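Local coordinates for putative primary metabolism protein HVA1 (Cryptococcus neoformans, PDB 4P5N) that may play a part in primary metabolism and is associated with the virulence of this fungal pathogen in mammals, at residues V19-R24 with V53-Q58. Residues are numbered along the deposited sequence; the frame is centred on the assembly and turned at random.
Sequences VYTPYR and VLFTDQ. With SO4 (sulfate ion), chain F.
One methyl of V19 sits over the F55 ring near its centre, shifted toward CD1 and CG: CG2 of V19 lies 3.6 Å from the centroid of the F55 ring and 12° off its normal, a CH-pi contact that carries most of this interface. All six ring carbons are therefore within van der Waals range of V19 CG2, with F55 CD1 the closest. CG of F55 lies between its own N and carbonyl carbon (chi1 67°), and the ring presents one face to V19, whose CG2, the methyl set between N and the carbonyl carbon, meets it. T21, by contrast, brings its CG2 beside the rim, near the ring plane, a loose contact at 4.4 Å from F55 CZ. V53 adds a looser apolar touch, its CG1 4.4 Å from V19 CG2.

No hydrogen bond joins the two strands; the axes of these short strand segments are nearly perpendicular (89°) and come no closer than 9.2 Å. Strand 26-36 sits between them in the antiparallel sheet and pairs with both, so 19-23 and 53-56 meet across the interior of a strongly bent sheet, in keeping with the small SH3-like barrel of a Tudor domain. V32 and L70 touch both V19 and V53, and V63 and H65 pack on F55. T21 turns its other branch to a metal: OG1 of T21 and NE2 of H65 both bind a cadmium ion in this crystal.

Beyond the strand, R24 reaches out, extended from CG to NE, and grips a sulfate, probably from the crystallisation liquor, at its guanidinium edge, with the sulfur in the guanidinium plane. The two nitrogens take different oxygens: NH1 of R24 donates a hydrogen bond to sulfate O4 at 2.6 Å, and NH2 of R24 donates one to sulfate O1 at 2.9 Å.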
ATOM      1  N   VAL A  19     -10.676  -6.848   9.932  1.00  9.57           N
ATOM      2  CA  VAL A  19     -11.153  -6.989   8.549  1.00  9.24           C
ATOM      3  C   VAL A  19     -10.455  -8.161   7.855  1.00  8.24           C
ATOM      4  O   VAL A  19      -9.379  -8.590   8.277  1.00  9.08           O
ATOM      5  CB  VAL A  19     -11.012  -5.686   7.728  1.00  8.92           C
ATOM      6  CG1 VAL A  19     -11.965  -4.633   8.268  1.00 10.89           C
ATOM      7  CG2 VAL A  19      -9.561  -5.187   7.689  1.00  9.34           C
ATOM      8  N   TYR A  20     -11.058  -8.643   6.770  1.00  8.37           N
ATOM      9  CA  TYR A  20     -10.627  -9.857   6.091  1.00  7.37           C
ATOM     10  C   TYR A  20     -10.841  -9.713   4.587  1.00  7.65           C
ATOM     11  O   TYR A  20     -11.893  -9.265   4.145  1.00  9.27           O
ATOM     12  CB  TYR A  20     -11.474 -11.035   6.606  1.00  8.55           C
ATOM     13  CG  TYR A  20     -11.321 -12.326   5.835  1.00  8.63           C
ATOM     14  CD1 TYR A  20     -12.092 -12.583   4.683  1.00 10.20           C
ATOM     15  CD2 TYR A  20     -10.431 -13.309   6.267  1.00 10.35           C
ATOM     16  CE1 TYR A  20     -11.962 -13.769   3.985  1.00 10.60           C
ATOM     17  CE2 TYR A  20     -10.297 -14.508   5.574  1.00 11.61           C
ATOM     18  CZ  TYR A  20     -11.060 -14.734   4.434  1.00 11.78           C
ATOM     19  OH  TYR A  20     -10.930 -15.921   3.749  1.00 13.51           O
ATOM     20  N   THR A  21      -9.847 -10.111   3.814  1.00  8.64           N
ATOM     21  CA  THR A  21     -10.023 -10.292   2.393  1.00  8.88           C
ATOM     22  C   THR A  21      -9.264 -11.540   1.933  1.00  8.23           C
ATOM     23  O   THR A  21      -8.128 -11.744   2.333  1.00  8.96           O
ATOM     24  CB  THR A  21      -9.564  -9.058   1.603  1.00 10.80           C
ATOM     25  OG1 THR A  21      -9.784  -9.306   0.216  1.00 15.00           O
ATOM     26  CG2 THR A  21      -8.086  -8.712   1.856  1.00 11.34           C
ATOM     27  N   PRO A  22      -9.891 -12.391   1.108  1.00  9.07           N
ATOM     28  CA  PRO A  22      -9.190 -13.580   0.637  1.00  8.86           C
ATOM     29  C   PRO A  22      -8.550 -13.334  -0.716  1.00  9.88           C
ATOM     30  O   PRO A  22      -9.001 -12.477  -1.479  1.00 11.90           O
ATOM     31  CB  PRO A  22     -10.317 -14.594   0.488  1.00 10.37           C
ATOM     32  CG  PRO A  22     -11.467 -13.746   0.019  1.00 10.60           C
ATOM     33  CD  PRO A  22     -11.321 -12.430   0.760  1.00  9.72           C
ATOM     34  N   TYR A  23      -7.533 -14.123  -1.026  1.00  9.21           N
ATOM     35  CA  TYR A  23      -7.029 -14.186  -2.394  1.00  9.05           C
ATOM     36  C   TYR A  23      -6.683 -15.640  -2.693  1.00  8.87           C
ATOM     37  O   TYR A  23      -6.716 -16.477  -1.790  1.00  9.16           O
ATOM     38  CB  TYR A  23      -5.840 -13.230  -2.593  1.00 11.04           C
ATOM     39  CG  TYR A  23      -4.605 -13.582  -1.771  1.00 10.25           C
ATOM     40  CD1 TYR A  23      -3.641 -14.450  -2.276  1.00 10.86           C
ATOM     41  CD2 TYR A  23      -4.405 -13.035  -0.499  1.00 11.12           C
ATOM     42  CE1 TYR A  23      -2.512 -14.782  -1.546  1.00 12.72           C
ATOM     43  CE2 TYR A  23      -3.273 -13.357   0.240  1.00 13.32           C
ATOM     44  CZ  TYR A  23      -2.338 -14.233  -0.287  1.00 13.73           C
ATOM     45  OH  TYR A  23      -1.220 -14.556   0.435  1.00 16.36           O
ATOM     46  N   ARG A  24      -6.358 -15.964  -3.940  1.00 10.38           N
ATOM     47  CA  ARG A  24      -6.021 -17.350  -4.252  1.00 11.41           C
ATOM     48  C   ARG A  24      -4.641 -17.672  -3.660  1.00 10.81           C
ATOM     49  O   ARG A  24      -3.616 -17.189  -4.140  1.00 13.08           O
ATOM     50  CB  ARG A  24      -6.084 -17.625  -5.762  1.00 14.71           C
ATOM     51  CG  ARG A  24      -5.924 -19.098  -6.073  1.00 18.25           C
ATOM     52  CD  ARG A  24      -6.424 -19.459  -7.467  1.00 22.52           C
ATOM     53  NE  ARG A  24      -6.295 -20.895  -7.711  1.00 26.34           N
ATOM     54  CZ  ARG A  24      -7.181 -21.814  -7.329  1.00 28.94           C
ATOM     55  NH1 ARG A  24      -8.279 -21.466  -6.672  1.00 31.46           N
ATOM     56  NH2 ARG A  24      -6.967 -23.093  -7.606  1.00 31.10           N
ATOM     57  N   VAL A  53      -9.019   1.238   3.321  1.00  7.90           N
ATOM     58  CA  VAL A  53      -8.921   0.771   4.695  1.00  8.80           C
ATOM     59  C   VAL A  53      -7.467   0.331   4.873  1.00  9.62           C
ATOM     60  O   VAL A  53      -6.977  -0.522   4.145  1.00  9.53           O
ATOM     61  CB  VAL A  53      -9.902  -0.402   4.950  1.00  8.56           C
ATOM     62  CG1 VAL A  53      -9.781  -0.949   6.371  1.00 11.37           C
ATOM     63  CG2 VAL A  53     -11.343   0.047   4.733  1.00 10.00           C
ATOM     64  N   LEU A  54      -6.781   0.928   5.845  1.00  9.62           N
ATOM     65  CA  LEU A  54      -5.388   0.589   6.123  1.00  9.46           C
ATOM     66  C   LEU A  54      -5.346  -0.327   7.335  1.00  9.19           C
ATOM     67  O   LEU A  54      -5.884   0.020   8.387  1.00 10.25           O
ATOM     68  CB  LEU A  54      -4.543   1.845   6.401  1.00 12.77           C
ATOM     69  CG  LEU A  54      -4.612   3.025   5.417  1.00 17.13           C
ATOM     70  CD1 LEU A  54      -3.469   4.014   5.618  1.00 18.48           C
ATOM     71  CD2 LEU A  54      -4.702   2.607   3.959  1.00 17.69           C
ATOM     72  N   PHE A  55      -4.737  -1.501   7.169  1.00  9.41           N
ATOM     73  CA  PHE A  55      -4.587  -2.459   8.267  1.00  9.15           C
ATOM     74  C   PHE A  55      -3.313  -3.263   8.125  1.00  8.80           C
ATOM     75  O   PHE A  55      -2.762  -3.377   7.033  1.00 10.78           O
ATOM     76  CB  PHE A  55      -5.817  -3.398   8.393  1.00 10.09           C
ATOM     77  CG  PHE A  55      -6.023  -4.375   7.234  1.00  9.64           C
ATOM     78  CD1 PHE A  55      -6.611  -3.974   6.028  1.00 11.20           C
ATOM     79  CD2 PHE A  55      -5.705  -5.726   7.388  1.00 10.17           C
ATOM     80  CE1 PHE A  55      -6.841  -4.893   4.999  1.00 11.27           C
ATOM     81  CE2 PHE A  55      -5.932  -6.649   6.372  1.00 10.57           C
ATOM     82  CZ  PHE A  55      -6.507  -6.238   5.174  1.00 11.09           C
ATOM     83  N   THR A  56      -2.845  -3.825   9.239  1.00  9.73           N
ATOM     84  CA  THR A  56      -1.701  -4.718   9.196  1.00  9.56           C
ATOM     85  C   THR A  56      -2.205  -6.144   9.256  1.00  9.55           C
ATOM     86  O   THR A  56      -3.017  -6.472  10.113  1.00 10.31           O
ATOM     87  CB  THR A  56      -0.767  -4.414  10.378  1.00 10.11           C
ATOM     88  OG1 THR A  56      -0.324  -3.050  10.261  1.00 13.82           O
ATOM     89  CG2 THR A  56       0.425  -5.333  10.364  1.00 12.18           C
ATOM     90  N   ASP A  57      -1.750  -6.989   8.326  1.00  9.18           N
ATOM     91  CA  ASP A  57      -2.269  -8.346   8.268  1.00  9.01           C
ATOM     92  C   ASP A  57      -1.547  -9.300   9.222  1.00  9.79           C
ATOM     93  O   ASP A  57      -0.665  -8.878   9.994  1.00  9.58           O
ATOM     94  CB  ASP A  57      -2.336  -8.884   6.820  1.00 10.03           C
ATOM     95  CG  ASP A  57      -0.999  -9.327   6.264  1.00 10.11           C
ATOM     96  OD1 ASP A  57       0.031  -9.357   6.980  1.00 11.33           O
ATOM     97  OD2 ASP A  57      -0.983  -9.704   5.066  1.00 11.72           O
ATOM     98  N   GLN A  58      -1.914 -10.576   9.141  1.00  9.77           N
ATOM     99  CA  GLN A  58      -1.429 -11.603  10.075  1.00 10.59           C
ATOM    100  C   GLN A  58       0.051 -11.929   9.882  1.00  9.76           C
ATOM    101  O   GLN A  58       0.662 -12.596  10.727  1.00 11.68           O
ATOM    102  CB  GLN A  58      -2.304 -12.870   9.979  1.00  9.65           C
ATOM    103  CG  GLN A  58      -2.060 -13.684   8.709  1.00 10.96           C
ATOM    104  CD  GLN A  58      -2.710 -13.139   7.444  1.00 12.35           C
ATOM    105  OE1 GLN A  58      -3.487 -12.178   7.457  1.00 11.85           O
ATOM    106  NE2 GLN A  58      -2.386 -13.776   6.331  1.00 12.79           N
TER
HETATM  107  S   SO4 F 104     -10.197 -24.548  -6.160  1.00 55.81           S
HETATM  108  O1  SO4 F 104      -9.290 -24.868  -7.285  1.00 66.09           O
HETATM  109  O2  SO4 F 104     -10.140 -25.640  -5.166  1.00 57.26           O
HETATM  110  O3  SO4 F 104     -11.583 -24.422  -6.665  1.00 68.48           O
HETATM  111  O4  SO4 F 104      -9.774 -23.274  -5.535  1.00 51.88           O